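Local coordinates for ABC-type phosphate transport system, periplasmic component (Lactobacillus brevis, PDB 4ECF), which probably serves as the solute-binding component of an ABC phosphate importer, binding phosphate for transport across the cytoplasmic membrane, at residues A[10-15]-A[154-159]; A[16-21]-A[34-39]; A[81-86]-A[131-136]; A[158-163]-A[175-180]. All blocks are in the same frame, centred on the assembly; numbering follows the deposited sequence. Where two conformers were deposited one is given.

Contact 1. Residues A[10-15]-A[154-159]. With PO4 (phosphate ion), chain B.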
loop_
_atom_site.group_PDB
_atom_site.type_symbol
_atom_site.label_atom_id
_atom_site.label_comp_id
_atom_site.label_asym_id
_atom_site.label_seq_id
_atom_site.Cartn_x
_atom_site.Cartn_y
_atom_site.Cartn_z
ATOM N N GLY A 10 -10.954 4.197 -1.148
ATOM C CA GLY A 10 -10.197 3.490 -0.095
ATOM C C GLY A 10 -8.696 3.625 -0.209
ATOM O O GLY A 10 -8.168 4.724 -0.156
ATOM N N SER A 11 -8.023 2.480 -0.213
ATOM C CA SER A 11 -6.578 2.439 -0.196
ATOM C C SER A 11 -5.868 3.520 -0.981
ATOM O O SER A 11 -6.060 3.638 -2.208
ATOM C CB SER A 11 -6.119 1.094 -0.701
ATOM O OG SER A 11 -4.724 1.137 -1.003
ATOM N N THR A 12 -5.060 4.330 -0.298
ATOM C CA THR A 12 -4.209 5.299 -0.987
ATOM C C THR A 12 -2.993 4.655 -1.674
ATOM O O THR A 12 -2.491 5.191 -2.670
ATOM C CB THR A 12 -3.775 6.475 -0.061
ATOM O OG1 THR A 12 -2.854 6.011 0.921
ATOM C CG2 THR A 12 -5.008 7.066 0.614
ATOM N N ALA A 13 -2.580 3.477 -1.219
ATOM C CA ALA A 13 -1.546 2.730 -1.926
ATOM C C ALA A 13 -1.994 2.279 -3.329
ATOM O O ALA A 13 -1.201 2.247 -4.277
ATOM C CB ALA A 13 -1.102 1.516 -1.127
ATOM N N LEU A 14 -3.291 1.966 -3.461
ATOM C CA LEU A 14 -3.860 1.401 -4.668
ATOM C C LEU A 14 -4.455 2.520 -5.565
ATOM O O LEU A 14 -4.625 2.364 -6.775
ATOM C CB LEU A 14 -4.948 0.417 -4.266
ATOM C CG LEU A 14 -5.608 -0.451 -5.333
ATOM C CD1 LEU A 14 -4.652 -1.008 -6.399
ATOM C CD2 LEU A 14 -6.449 -1.535 -4.646
ATOM N N GLN A 15 -4.679 3.673 -4.960
ATOM C CA GLN A 15 -5.334 4.776 -5.613
ATOM C C GLN A 15 -4.683 5.126 -6.962
ATOM O O GLN A 15 -5.389 5.370 -7.959
ATOM C CB GLN A 15 -5.372 5.979 -4.689
ATOM C CG GLN A 15 -6.250 7.109 -5.213
ATOM C CD GLN A 15 -6.392 8.245 -4.220
ATOM O OE1 GLN A 15 -6.043 8.116 -3.044
ATOM N NE2 GLN A 15 -6.950 9.366 -4.694
ATOM N N ASP A 154 -2.952 11.368 6.917
ATOM C CA ASP A 154 -4.149 10.649 6.495
ATOM C C ASP A 154 -3.959 9.913 5.187
ATOM O O ASP A 154 -4.863 9.196 4.787
ATOM C CB ASP A 154 -5.365 11.594 6.366
ATOM C CG ASP A 154 -5.924 12.053 7.712
ATOM O OD1 ASP A 154 -5.591 11.464 8.773
ATOM O OD2 ASP A 154 -6.722 13.021 7.695
ATOM N N SER A 155 -2.813 10.063 4.514
ATOM C CA SER A 155 -2.625 9.375 3.224
ATOM C C SER A 155 -1.158 9.103 2.946
ATOM O O SER A 155 -0.282 9.753 3.504
ATOM C CB SER A 155 -3.158 10.243 2.053
ATOM O OG SER A 155 -2.408 11.431 1.911
ATOM N N SER A 156 -0.928 8.241 1.952
ATOM C CA SER A 156 0.408 7.995 1.422
ATOM C C SER A 156 1.083 9.289 0.947
ATOM O O SER A 156 2.241 9.540 1.229
ATOM C CB SER A 156 0.314 7.017 0.232
ATOM O OG SER A 156 -0.211 5.756 0.593
ATOM N N GLY A 157 0.352 10.118 0.193
ATOM C CA GLY A 157 0.906 11.351 -0.339
ATOM C C GLY A 157 1.318 12.351 0.726
ATOM O O GLY A 157 2.369 12.967 0.595
HETATM N N MSE A 158 0.528 12.459 1.791
HETATM C CA MSE A 158 0.869 13.361 2.900
HETATM C C MSE A 158 2.064 12.844 3.726
HETATM O O MSE A 158 2.883 13.639 4.157
HETATM C CB MSE A 158 -0.352 13.647 3.756
HETATM C CG MSE A 158 -1.404 14.434 2.991
HETATM SE SE MSE A 158 -3.018 14.741 4.036
HETATM C CE MSE A 158 -3.908 13.042 4.000
ATOM N N VAL A 159 2.166 11.528 3.937
ATOM C CA VAL A 159 3.336 10.935 4.587
ATOM C C VAL A 159 4.584 11.309 3.756
ATOM O O VAL A 159 5.575 11.811 4.279
ATOM C CB VAL A 159 3.191 9.395 4.737
ATOM C CG1 VAL A 159 4.576 8.762 4.811
ATOM C CG2 VAL A 159 2.339 9.030 5.980
HETATM P P PO4 B . -3.646 2.727 2.707
HETATM O O1 PO4 B . -2.406 2.753 3.593
HETATM O O2 PO4 B . -4.728 1.854 3.230
HETATM O O3 PO4 B . -4.147 4.109 2.391
HETATM O O4 PO4 B . -3.224 2.144 1.271
#

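Contact 2. Residues A[16-21]-A[34-39]. With EDO (1,2-ethanediol), chain I.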
loop_
_atom_site.group_PDB
_atom_site.type_symbol
_atom_site.label_atom_id
_atom_site.label_comp_id
_atom_site.label_asym_id
_atom_site.label_seq_id
_atom_site.Cartn_x
_atom_site.Cartn_y
_atom_site.Cartn_z
ATOM N N PRO A 16 -3.345 5.183 -7.030
ATOM C CA PRO A 16 -2.760 5.597 -8.329
ATOM C C PRO A 16 -3.095 4.630 -9.459
ATOM O O PRO A 16 -3.321 5.063 -10.606
ATOM C CB PRO A 16 -1.239 5.616 -8.035
ATOM C CG PRO A 16 -1.138 5.781 -6.539
ATOM C CD PRO A 16 -2.317 5.063 -5.972
ATOM N N LEU A 17 -3.087 3.341 -9.171
ATOM C CA LEU A 17 -3.433 2.350 -10.211
ATOM C C LEU A 17 -4.933 2.454 -10.618
ATOM O O LEU A 17 -5.289 2.387 -11.823
ATOM C CB LEU A 17 -3.135 0.926 -9.740
ATOM C CG LEU A 17 -3.552 -0.210 -10.662
ATOM C CD1 LEU A 17 -2.925 -0.035 -12.054
ATOM C CD2 LEU A 17 -3.176 -1.568 -10.036
ATOM N N VAL A 18 -5.807 2.617 -9.642
ATOM C CA VAL A 18 -7.250 2.740 -9.917
ATOM C C VAL A 18 -7.555 4.013 -10.713
ATOM O O VAL A 18 -8.317 4.008 -11.663
ATOM C CB VAL A 18 -8.120 2.550 -8.649
ATOM C CG1 VAL A 18 -9.585 2.657 -9.043
ATOM C CG2 VAL A 18 -7.817 1.198 -7.986
ATOM N N GLU A 19 -6.893 5.107 -10.367
ATOM C CA GLU A 19 -7.060 6.343 -11.099
ATOM C C GLU A 19 -6.550 6.213 -12.544
ATOM O O GLU A 19 -7.171 6.684 -13.498
ATOM C CB GLU A 19 -6.335 7.497 -10.404
ATOM C CG GLU A 19 -7.030 7.916 -9.147
ATOM C CD GLU A 19 -6.345 9.047 -8.426
ATOM O OE1 GLU A 19 -5.131 9.226 -8.645
ATOM O OE2 GLU A 19 -7.035 9.724 -7.629
ATOM N N ALA A 20 -5.360 5.630 -12.708
ATOM C CA ALA A 20 -4.790 5.500 -14.065
ATOM C C ALA A 20 -5.610 4.549 -14.940
ATOM O O ALA A 20 -5.900 4.864 -16.116
ATOM C CB ALA A 20 -3.322 5.078 -14.023
ATOM N N ALA A 21 -6.033 3.429 -14.352
ATOM C CA ALA A 21 -6.805 2.436 -15.090
ATOM C C ALA A 21 -8.203 3.019 -15.409
ATOM O O ALA A 21 -8.752 2.803 -16.487
ATOM C CB ALA A 21 -6.942 1.133 -14.321
ATOM N N ILE A 34 -15.684 7.020 -14.060
ATOM C CA ILE A 34 -15.187 6.276 -12.920
ATOM C C ILE A 34 -14.569 7.278 -11.964
ATOM O O ILE A 34 -13.532 7.883 -12.260
ATOM C CB ILE A 34 -14.156 5.189 -13.339
ATOM C CG1 ILE A 34 -14.832 4.219 -14.346
ATOM C CG2 ILE A 34 -13.588 4.468 -12.110
ATOM C CD1 ILE A 34 -13.851 3.231 -14.939
ATOM N N ASN A 35 -15.175 7.379 -10.782
ATOM C CA ASN A 35 -14.769 8.332 -9.765
ATOM C C ASN A 35 -13.961 7.583 -8.743
ATOM O O ASN A 35 -14.384 6.553 -8.278
ATOM C CB ASN A 35 -16.005 8.900 -9.114
ATOM C CG ASN A 35 -16.871 9.622 -10.095
ATOM O OD1 ASN A 35 -16.508 10.684 -10.572
ATOM N ND2 ASN A 35 -18.002 9.012 -10.457
ATOM N N VAL A 36 -12.779 8.095 -8.402
ATOM C CA VAL A 36 -11.871 7.391 -7.489
ATOM C C VAL A 36 -11.551 8.333 -6.333
ATOM O O VAL A 36 -11.263 9.531 -6.539
ATOM C CB VAL A 36 -10.563 6.984 -8.206
ATOM C CG1 VAL A 36 -9.732 6.106 -7.303
ATOM C CG2 VAL A 36 -10.863 6.231 -9.502
ATOM N N GLN A 37 -11.659 7.811 -5.126
ATOM C CA GLN A 37 -11.247 8.555 -3.934
ATOM C C GLN A 37 -10.265 7.734 -3.116
ATOM O O GLN A 37 -10.175 6.515 -3.240
ATOM C CB GLN A 37 -12.441 8.838 -3.019
ATOM C CG GLN A 37 -13.577 9.631 -3.655
ATOM C CD GLN A 37 -14.800 9.775 -2.742
ATOM O OE1 GLN A 37 -14.745 9.530 -1.512
ATOM N NE2 GLN A 37 -15.903 10.210 -3.327
ATOM N N GLY A 38 -9.568 8.441 -2.221
ATOM C CA GLY A 38 -8.732 7.809 -1.199
ATOM C C GLY A 38 -9.529 7.504 0.055
ATOM O O GLY A 38 -10.691 7.036 -0.026
ATOM N N GLY A 39 -8.939 7.795 1.219
ATOM C CA GLY A 39 -9.541 7.487 2.517
ATOM C C GLY A 39 -8.882 6.398 3.334
ATOM O O GLY A 39 -9.058 6.326 4.557
HETATM C C1 EDO I . -3.347 10.451 -5.293
HETATM O O1 EDO I . -2.176 10.997 -4.673
HETATM C C2 EDO I . -3.018 9.082 -5.872
HETATM O O2 EDO I . -2.778 9.165 -7.285
HETATM O O HOH W 1 -9.355 10.752 -8.430
#

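Contact 3. Residues A[81-86]-A[131-136]. With PO4 (phosphate ion), chain B.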
loop_
_atom_site.group_PDB
_atom_site.type_symbol
_atom_site.label_atom_id
_atom_site.label_comp_id
_atom_site.label_asym_id
_atom_site.label_seq_id
_atom_site.Cartn_x
_atom_site.Cartn_y
_atom_site.Cartn_z
ATOM N N VAL A 81 1.561 -4.839 -4.143
ATOM C CA VAL A 81 2.266 -3.567 -3.870
ATOM C C VAL A 81 3.346 -3.790 -2.805
ATOM O O VAL A 81 3.090 -4.412 -1.764
ATOM C CB VAL A 81 1.268 -2.463 -3.462
ATOM C CG1 VAL A 81 0.653 -2.755 -2.078
ATOM C CG2 VAL A 81 1.905 -1.087 -3.570
ATOM N N GLY A 82 4.549 -3.296 -3.086
ATOM C CA GLY A 82 5.620 -3.237 -2.115
ATOM C C GLY A 82 5.485 -2.005 -1.244
ATOM O O GLY A 82 4.956 -0.962 -1.685
ATOM N N ILE A 83 5.899 -2.151 0.001
ATOM C CA ILE A 83 5.940 -1.048 0.983
ATOM C C ILE A 83 7.372 -0.900 1.479
ATOM O O ILE A 83 8.056 -1.902 1.818
ATOM C CB ILE A 83 4.981 -1.322 2.148
ATOM C CG1 ILE A 83 3.537 -1.338 1.635
ATOM C CG2 ILE A 83 5.183 -0.302 3.315
ATOM C CD1 ILE A 83 2.624 -2.128 2.539
ATOM N N THR A 84 7.815 0.347 1.555
ATOM C CA THR A 84 9.186 0.648 1.971
ATOM C C THR A 84 9.230 1.759 3.029
ATOM O O THR A 84 8.452 2.707 2.977
ATOM C CB THR A 84 10.081 1.041 0.806
ATOM O OG1 THR A 84 11.431 1.233 1.273
ATOM C CG2 THR A 84 9.635 2.305 0.114
ATOM N N PRO A 85 10.114 1.605 4.014
ATOM C CA PRO A 85 10.425 2.788 4.838
ATOM C C PRO A 85 11.024 3.873 3.964
ATOM O O PRO A 85 11.696 3.598 2.948
ATOM C CB PRO A 85 11.472 2.290 5.828
ATOM C CG PRO A 85 11.642 0.840 5.614
ATOM C CD PRO A 85 11.024 0.483 4.303
ATOM N N ILE A 86 10.708 5.125 4.317
ATOM C CA ILE A 86 11.288 6.281 3.691
ATOM C C ILE A 86 11.768 7.239 4.749
ATOM O O ILE A 86 11.194 7.332 5.817
ATOM C CB ILE A 86 10.288 7.027 2.752
ATOM C CG1 ILE A 86 8.957 7.366 3.448
ATOM C CG2 ILE A 86 10.003 6.192 1.473
ATOM C CD1 ILE A 86 8.169 8.469 2.743
ATOM N N SER A 131 -5.187 2.161 8.079
ATOM C CA SER A 131 -4.301 2.183 6.909
ATOM C C SER A 131 -3.788 0.776 6.641
ATOM O O SER A 131 -3.285 0.096 7.550
ATOM C CB SER A 131 -3.087 3.063 7.159
ATOM O OG SER A 131 -2.067 2.826 6.203
ATOM N N GLY A 132 -3.909 0.327 5.389
ATOM C CA GLY A 132 -3.441 -0.983 5.042
ATOM C C GLY A 132 -1.930 -1.023 4.931
ATOM O O GLY A 132 -1.287 -2.058 5.232
ATOM N N THR A 133 -1.357 0.124 4.579
ATOM C CA THR A 133 0.127 0.287 4.574
ATOM C C THR A 133 0.660 0.086 5.995
ATOM O O THR A 133 1.637 -0.669 6.211
ATOM C CB THR A 133 0.544 1.650 4.041
ATOM O OG1 THR A 133 -0.037 1.863 2.730
ATOM C CG2 THR A 133 2.073 1.646 3.882
ATOM N N ARG A 134 0.039 0.760 6.946
ATOM C CA ARG A 134 0.462 0.628 8.310
ATOM C C ARG A 134 0.334 -0.832 8.826
ATOM O O ARG A 134 1.260 -1.343 9.429
ATOM C CB ARG A 134 -0.269 1.585 9.236
ATOM C CG ARG A 134 0.097 1.388 10.707
ATOM C CD ARG A 134 -0.486 2.476 11.566
ATOM N NE ARG A 134 -0.149 2.223 12.968
ATOM C CZ ARG A 134 -0.326 3.114 13.930
ATOM N NH1 ARG A 134 -0.803 4.297 13.642
ATOM N NH2 ARG A 134 0.011 2.813 15.178
ATOM N N ALA A 135 -0.801 -1.499 8.560
ATOM C CA ALA A 135 -0.977 -2.879 8.999
ATOM C C ALA A 135 0.091 -3.796 8.433
ATOM O O ALA A 135 0.644 -4.643 9.120
ATOM C CB ALA A 135 -2.379 -3.369 8.657
ATOM N N THR A 136 0.385 -3.608 7.146
ATOM C CA THR A 136 1.355 -4.465 6.446
ATOM C C THR A 136 2.745 -4.216 6.977
ATOM O O THR A 136 3.523 -5.154 7.218
ATOM C CB THR A 136 1.270 -4.239 4.909
ATOM O OG1 THR A 136 -0.059 -4.560 4.479
ATOM C CG2 THR A 136 2.232 -5.176 4.212
HETATM P P PO4 B . -3.646 2.727 2.707
HETATM O O1 PO4 B . -2.406 2.753 3.593
HETATM O O2 PO4 B . -4.728 1.854 3.230
HETATM O O3 PO4 B . -4.147 4.109 2.391
HETATM O O4 PO4 B . -3.224 2.144 1.271
#

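Contact 4. Residues A[158-163]-A[175-180]. With ACT (acetate ion), chain C.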
loop_
_atom_site.group_PDB
_atom_site.type_symbol
_atom_site.label_atom_id
_atom_site.label_comp_id
_atom_site.label_asym_id
_atom_site.label_seq_id
_atom_site.Cartn_x
_atom_site.Cartn_y
_atom_site.Cartn_z
HETATM N N MSE A 158 0.528 12.459 1.791
HETATM C CA MSE A 158 0.869 13.361 2.900
HETATM C C MSE A 158 2.064 12.844 3.726
HETATM O O MSE A 158 2.883 13.639 4.157
HETATM C CB MSE A 158 -0.352 13.647 3.756
HETATM C CG MSE A 158 -1.404 14.434 2.991
HETATM SE SE MSE A 158 -3.018 14.741 4.036
HETATM C CE MSE A 158 -3.908 13.042 4.000
ATOM N N VAL A 159 2.166 11.528 3.937
ATOM C CA VAL A 159 3.336 10.935 4.587
ATOM C C VAL A 159 4.584 11.309 3.756
ATOM O O VAL A 159 5.575 11.811 4.279
ATOM C CB VAL A 159 3.191 9.395 4.737
ATOM C CG1 VAL A 159 4.576 8.762 4.811
ATOM C CG2 VAL A 159 2.339 9.030 5.980
ATOM N N ARG A 160 4.538 11.094 2.430
ATOM C CA ARG A 160 5.689 11.443 1.598
ATOM C C ARG A 160 6.088 12.950 1.725
ATOM O O ARG A 160 7.261 13.267 1.897
ATOM C CB ARG A 160 5.438 11.047 0.148
ATOM C CG ARG A 160 6.543 11.529 -0.783
ATOM C CD ARG A 160 6.201 11.188 -2.210
ATOM N NE ARG A 160 4.963 11.804 -2.693
ATOM C CZ ARG A 160 4.325 11.451 -3.802
ATOM N NH1 ARG A 160 4.769 10.468 -4.571
ATOM N NH2 ARG A 160 3.212 12.092 -4.159
ATOM N N SER A 161 5.137 13.875 1.623
ATOM C CA SER A 161 5.487 15.300 1.673
ATOM C C SER A 161 6.033 15.753 3.016
ATOM O O SER A 161 6.970 16.573 3.068
ATOM C CB SER A 161 4.307 16.198 1.263
ATOM O OG SER A 161 3.145 15.850 1.969
ATOM N N ILE A 162 5.492 15.211 4.110
ATOM C CA ILE A 162 5.950 15.565 5.441
ATOM C C ILE A 162 7.351 14.982 5.676
ATOM O O ILE A 162 8.227 15.643 6.255
ATOM C CB ILE A 162 4.963 15.079 6.529
ATOM C CG1 ILE A 162 3.659 15.885 6.461
ATOM C CG2 ILE A 162 5.597 15.173 7.916
ATOM C CD1 ILE A 162 3.792 17.318 6.920
ATOM N N VAL A 163 7.584 13.755 5.219
ATOM C CA VAL A 163 8.932 13.170 5.363
ATOM C C VAL A 163 9.956 14.005 4.607
ATOM O O VAL A 163 11.035 14.282 5.118
ATOM C CB VAL A 163 8.971 11.662 4.945
ATOM C CG1 VAL A 163 10.415 11.146 4.751
ATOM C CG2 VAL A 163 8.235 10.835 5.994
ATOM N N PHE A 175 5.630 1.500 -2.769
ATOM C CA PHE A 175 6.712 1.733 -3.725
ATOM C C PHE A 175 6.483 2.859 -4.786
ATOM O O PHE A 175 7.382 3.691 -5.028
ATOM C CB PHE A 175 7.022 0.426 -4.495
ATOM C CG PHE A 175 7.861 -0.603 -3.754
ATOM C CD1 PHE A 175 8.136 -0.542 -2.394
ATOM C CD2 PHE A 175 8.302 -1.721 -4.441
ATOM C CE1 PHE A 175 8.887 -1.534 -1.776
ATOM C CE2 PHE A 175 9.071 -2.704 -3.816
ATOM C CZ PHE A 175 9.333 -2.616 -2.493
ATOM N N SER A 176 5.291 2.944 -5.320
ATOM C CA SER A 176 5.034 3.985 -6.356
ATOM C C SER A 176 5.251 5.423 -5.874
ATOM O O SER A 176 5.611 6.336 -6.664
ATOM C CB SER A 176 3.618 3.910 -6.873
ATOM O OG SER A 176 2.777 4.751 -6.114
ATOM N N TYR A 177 5.011 5.640 -4.579
ATOM C CA TYR A 177 5.117 6.975 -4.069
ATOM C C TYR A 177 6.558 7.412 -3.895
ATOM O O TYR A 177 6.819 8.583 -3.687
ATOM C CB TYR A 177 4.372 7.113 -2.728
ATOM C CG TYR A 177 2.851 7.209 -2.850
ATOM C CD1 TYR A 177 2.051 6.071 -3.025
ATOM C CD2 TYR A 177 2.217 8.456 -2.841
ATOM C CE1 TYR A 177 0.685 6.168 -3.186
ATOM C CE2 TYR A 177 0.842 8.559 -2.982
ATOM C CZ TYR A 177 0.064 7.422 -3.175
ATOM O OH TYR A 177 -1.306 7.588 -3.255
ATOM N N VAL A 178 7.511 6.479 -3.930
ATOM C CA VAL A 178 8.891 6.878 -3.739
ATOM C C VAL A 178 9.343 7.754 -4.920
ATOM O O VAL A 178 9.114 7.376 -6.065
ATOM C CB VAL A 178 9.837 5.648 -3.581
ATOM C CG1 VAL A 178 11.284 6.115 -3.513
ATOM C CG2 VAL A 178 9.445 4.825 -2.340
ATOM N N ASN A 179 9.925 8.905 -4.609
ATOM C CA ASN A 179 10.506 9.826 -5.593
ATOM C C ASN A 179 11.728 10.541 -5.011
ATOM O O ASN A 179 12.136 10.258 -3.875
ATOM C CB ASN A 179 9.434 10.815 -6.139
ATOM C CG ASN A 179 8.967 11.869 -5.117
ATOM O OD1 ASN A 179 9.639 12.165 -4.142
ATOM N ND2 ASN A 179 7.805 12.464 -5.383
ATOM N N LYS A 180 12.290 11.477 -5.780
ATOM C CA LYS A 180 13.536 12.165 -5.442
ATOM C C LYS A 180 13.481 13.026 -4.185
ATOM O O LYS A 180 14.532 13.429 -3.672
ATOM C CB LYS A 180 13.980 13.070 -6.610
ATOM C CG LYS A 180 14.471 12.332 -7.845
ATOM C CD LYS A 180 15.008 13.295 -8.904
ATOM C CE LYS A 180 13.902 14.089 -9.589
ATOM N NZ LYS A 180 12.988 13.217 -10.381
HETATM C C ACT C . 2.123 8.898 -6.790
HETATM O O ACT C . 3.306 9.301 -6.763
HETATM O OXT ACT C . 1.880 7.682 -6.915
HETATM C CH3 ACT C . 1.003 9.894 -6.661
#

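Contact 1. Residues A[10-15]-A[154-159]
Thr12 meets Ser156 at the phosphate site, in the cleft between the two lobes of a periplasmic-binding-protein fold. Residues 10-15 form the loop after strand 4-10. Residues 154-159 enter helix 156-165.

The contact is mainly polar and centres on Thr12 OG1. This oxygen accepts a hydrogen bond from Ser156 N over 3.1 Å, with an N-H...O angle of 157°. Ser156 OG lies 2.7 Å from Thr12 OG1 as well. The same Thr12 OG1 donates to phosphate O3 at 2.7 Å, which links the N-terminus of the helix to the ligand through one hydroxyl. The first torsion of Thr12 (chi1 70°) puts OG1 between the backbone N and the carbonyl carbon, where it can face Ser156 and the phosphate together.

The apolar share is small. Thr12 CG2 rests against Ser155 CB at 3.9 Å.

Backbone amides supply further grip on the anion. Thr12 N donates to phosphate O3 and Ala13 N to O4. Arg127 also bonds the phosphate and touches both Thr12 and Ser156. A valine in place of Thr12 would keep much of the bulk but would probably leave Ser156 N without its acceptor and phosphate O3 with one donor fewer.

Each segment is also braced internally. Ser11 OG accepts from Leu14 N at 3.0 Å, an ST motif, and bonds Asp59. Ser155 is the N-cap of helix 156-165: its OG accepts from the backbone N of Met158, a residue present as selenomethionine, at 3.1 Å and an angle of 160°.

Contact 2. Residues A[16-21]-A[34-39]
A beta-alpha-beta crossover brings Val18 and Glu19 of helix 15-28 onto Val36 of strand 32-39. The unit runs from strand 4-10 through the helix to strand 32-39, and the two strands are parallel neighbours in the sheet. Glu19 and Val36 have the closest CA atoms, 6.1 Å apart.

Val36 points toward the helix and uses both methyls. CG2 meets Val18 CG1 at 3.8 Å, an apolar contact in which the two valines lie at a slant to each other. CG1 sits against Glu19 CG at 3.7 Å and also touches Val18 CG1. The methyls of Val36 thus spread over two successive helix residues.

Glu19 uses its aliphatic stem for this packing and its carboxylate for polar bonds. The CB-CG bond leads beside the backbone N (chi1 -72°), and the chain is extended beyond CG. The stem therefore passes Val36, and the acid ends within a water's span of the strand backbone. One water joins the two segments there. It donates to Glu19 OE2 at 2.7 Å and to Val36 O at 3.0 Å. OE2 also accepts from Gln15 NE2, one helical turn earlier. The other oxygen, OE1, accepts from O2 of an ethanediol at 2.7 Å, a molecule probably left by the crystallisation liquor.

Further helices and strands frame the pair. Phe223 of helix 218-228 touches Val18, Ala21 and Ile34. On the sheet, strand 32-39 is hydrogen-bonded to strand 4-10, Asn35 pairing with Ile6 and Ala8, and Gln37 with Ala8 and Gly10.

Contact 3. Residues A[81-86]-A[131-136]
Ile83 packs on Thr133 and Thr136 in a buried strand-to-helix contact behind the phosphate site, where strand 73-87 meets the first turns of helix 132-140. Ile83 reaches the helix by two branches. CG2 meets Thr133 CG2 at 3.7 Å. CD1 presses on Thr136, 3.5 Å from both CB and CG2, which is tight for carbon pairs.

The two threonines turn their methyls to the isoleucine and their hydroxyls to polar partners. Thr133 has CG2 anti to its backbone N and OG1 beside that N (chi1 -55°), and OG1 donates to phosphate O1 at 2.7 Å. Thr136 OG1 donates to Gly132 O one turn back. Thr136 N reaches the same oxygen from the opposite face of the carbonyl plane.

The helix start holds the anion. Gly132 N donates to phosphate O2, and Thr133 N to O1. Ser131 OG donates to O1 at 2.6 Å and, as N-cap, accepts from Arg134 N at 3.0 Å and 171°. With an alanine in place of Ser131, Arg134 N is likely to lose its capping acceptor and phosphate O1 one of its hydroxyl donors.

Backbone hydrogen bonds join Thr84 to Val173 of strand 169-174, Gly82 to Phe175 just after it, and Ile83 to Ile204 just before strand 205-213. Tyr172 of strand 169-174 touches Thr133, and Ser206 of strand 205-213 touches Thr136.

Contact 4. Residues A[158-163]-A[175-180]
Arg160 reaches from helix 156-165 to the backbone of Tyr177. Its NH1 donates to Tyr177 O at 2.9 Å and 162°, with the carbonyl oxygen close to the guanidinium plane. NH1 also donates to an oxygen of an acetate at 2.9 Å, again at the edge. One nitrogen thus serves two acceptors.

The faces of the guanidinium are occupied too. Asn179 ND2 lies over one face, 3.7 Å from NH1, and the amide is almost parallel to the guanidinium. Tyr177 CD2 lies over the opposite face, also 3.7 Å from NH1. The tyrosine ring is inclined by 51° to the guanidinium. A bend at chi3 (61°) turns the arginine end into this slot, and CD passes 3.1 Å from Tyr177 O.

A second shell fixes the partners. Tyr177 OH bonds Thr12 O, and Asn179 OD1 bonds Thr181 OG1. The acetate, probably from the crystallisation liquor, lies over the Tyr177 ring.

This surface contact joins the helix to the loop between strands 169-174 and 183-187. Nearby, Val159 and Val163 touch Ser171 of strand 169-174, and Val178 packs on Thr84 and Ile86 of strand 73-87.

In the fold
Contacts 1 and 3 are buried and grip the same phosphate from two sides, one through the loop after strand 4-10, the other through the start of helix 132-140. Contact 1 is polar between its segments, whereas contact 3 is apolar there and polar toward the ligand. Contact 2 is partly buried, mixing valine packing with a water bridge. Contact 4 lies at the surface and depends on a charged side chain. Contacts 1 and 4 share helix 156-165, and the Tyr177 ring packs on Ser156 CB. Pro16 CG packs on Tyr177 OH, linking contacts 2 and 4. Contacts 2 and 3 reach the same sheet without touching, their centres about 18 Å apart.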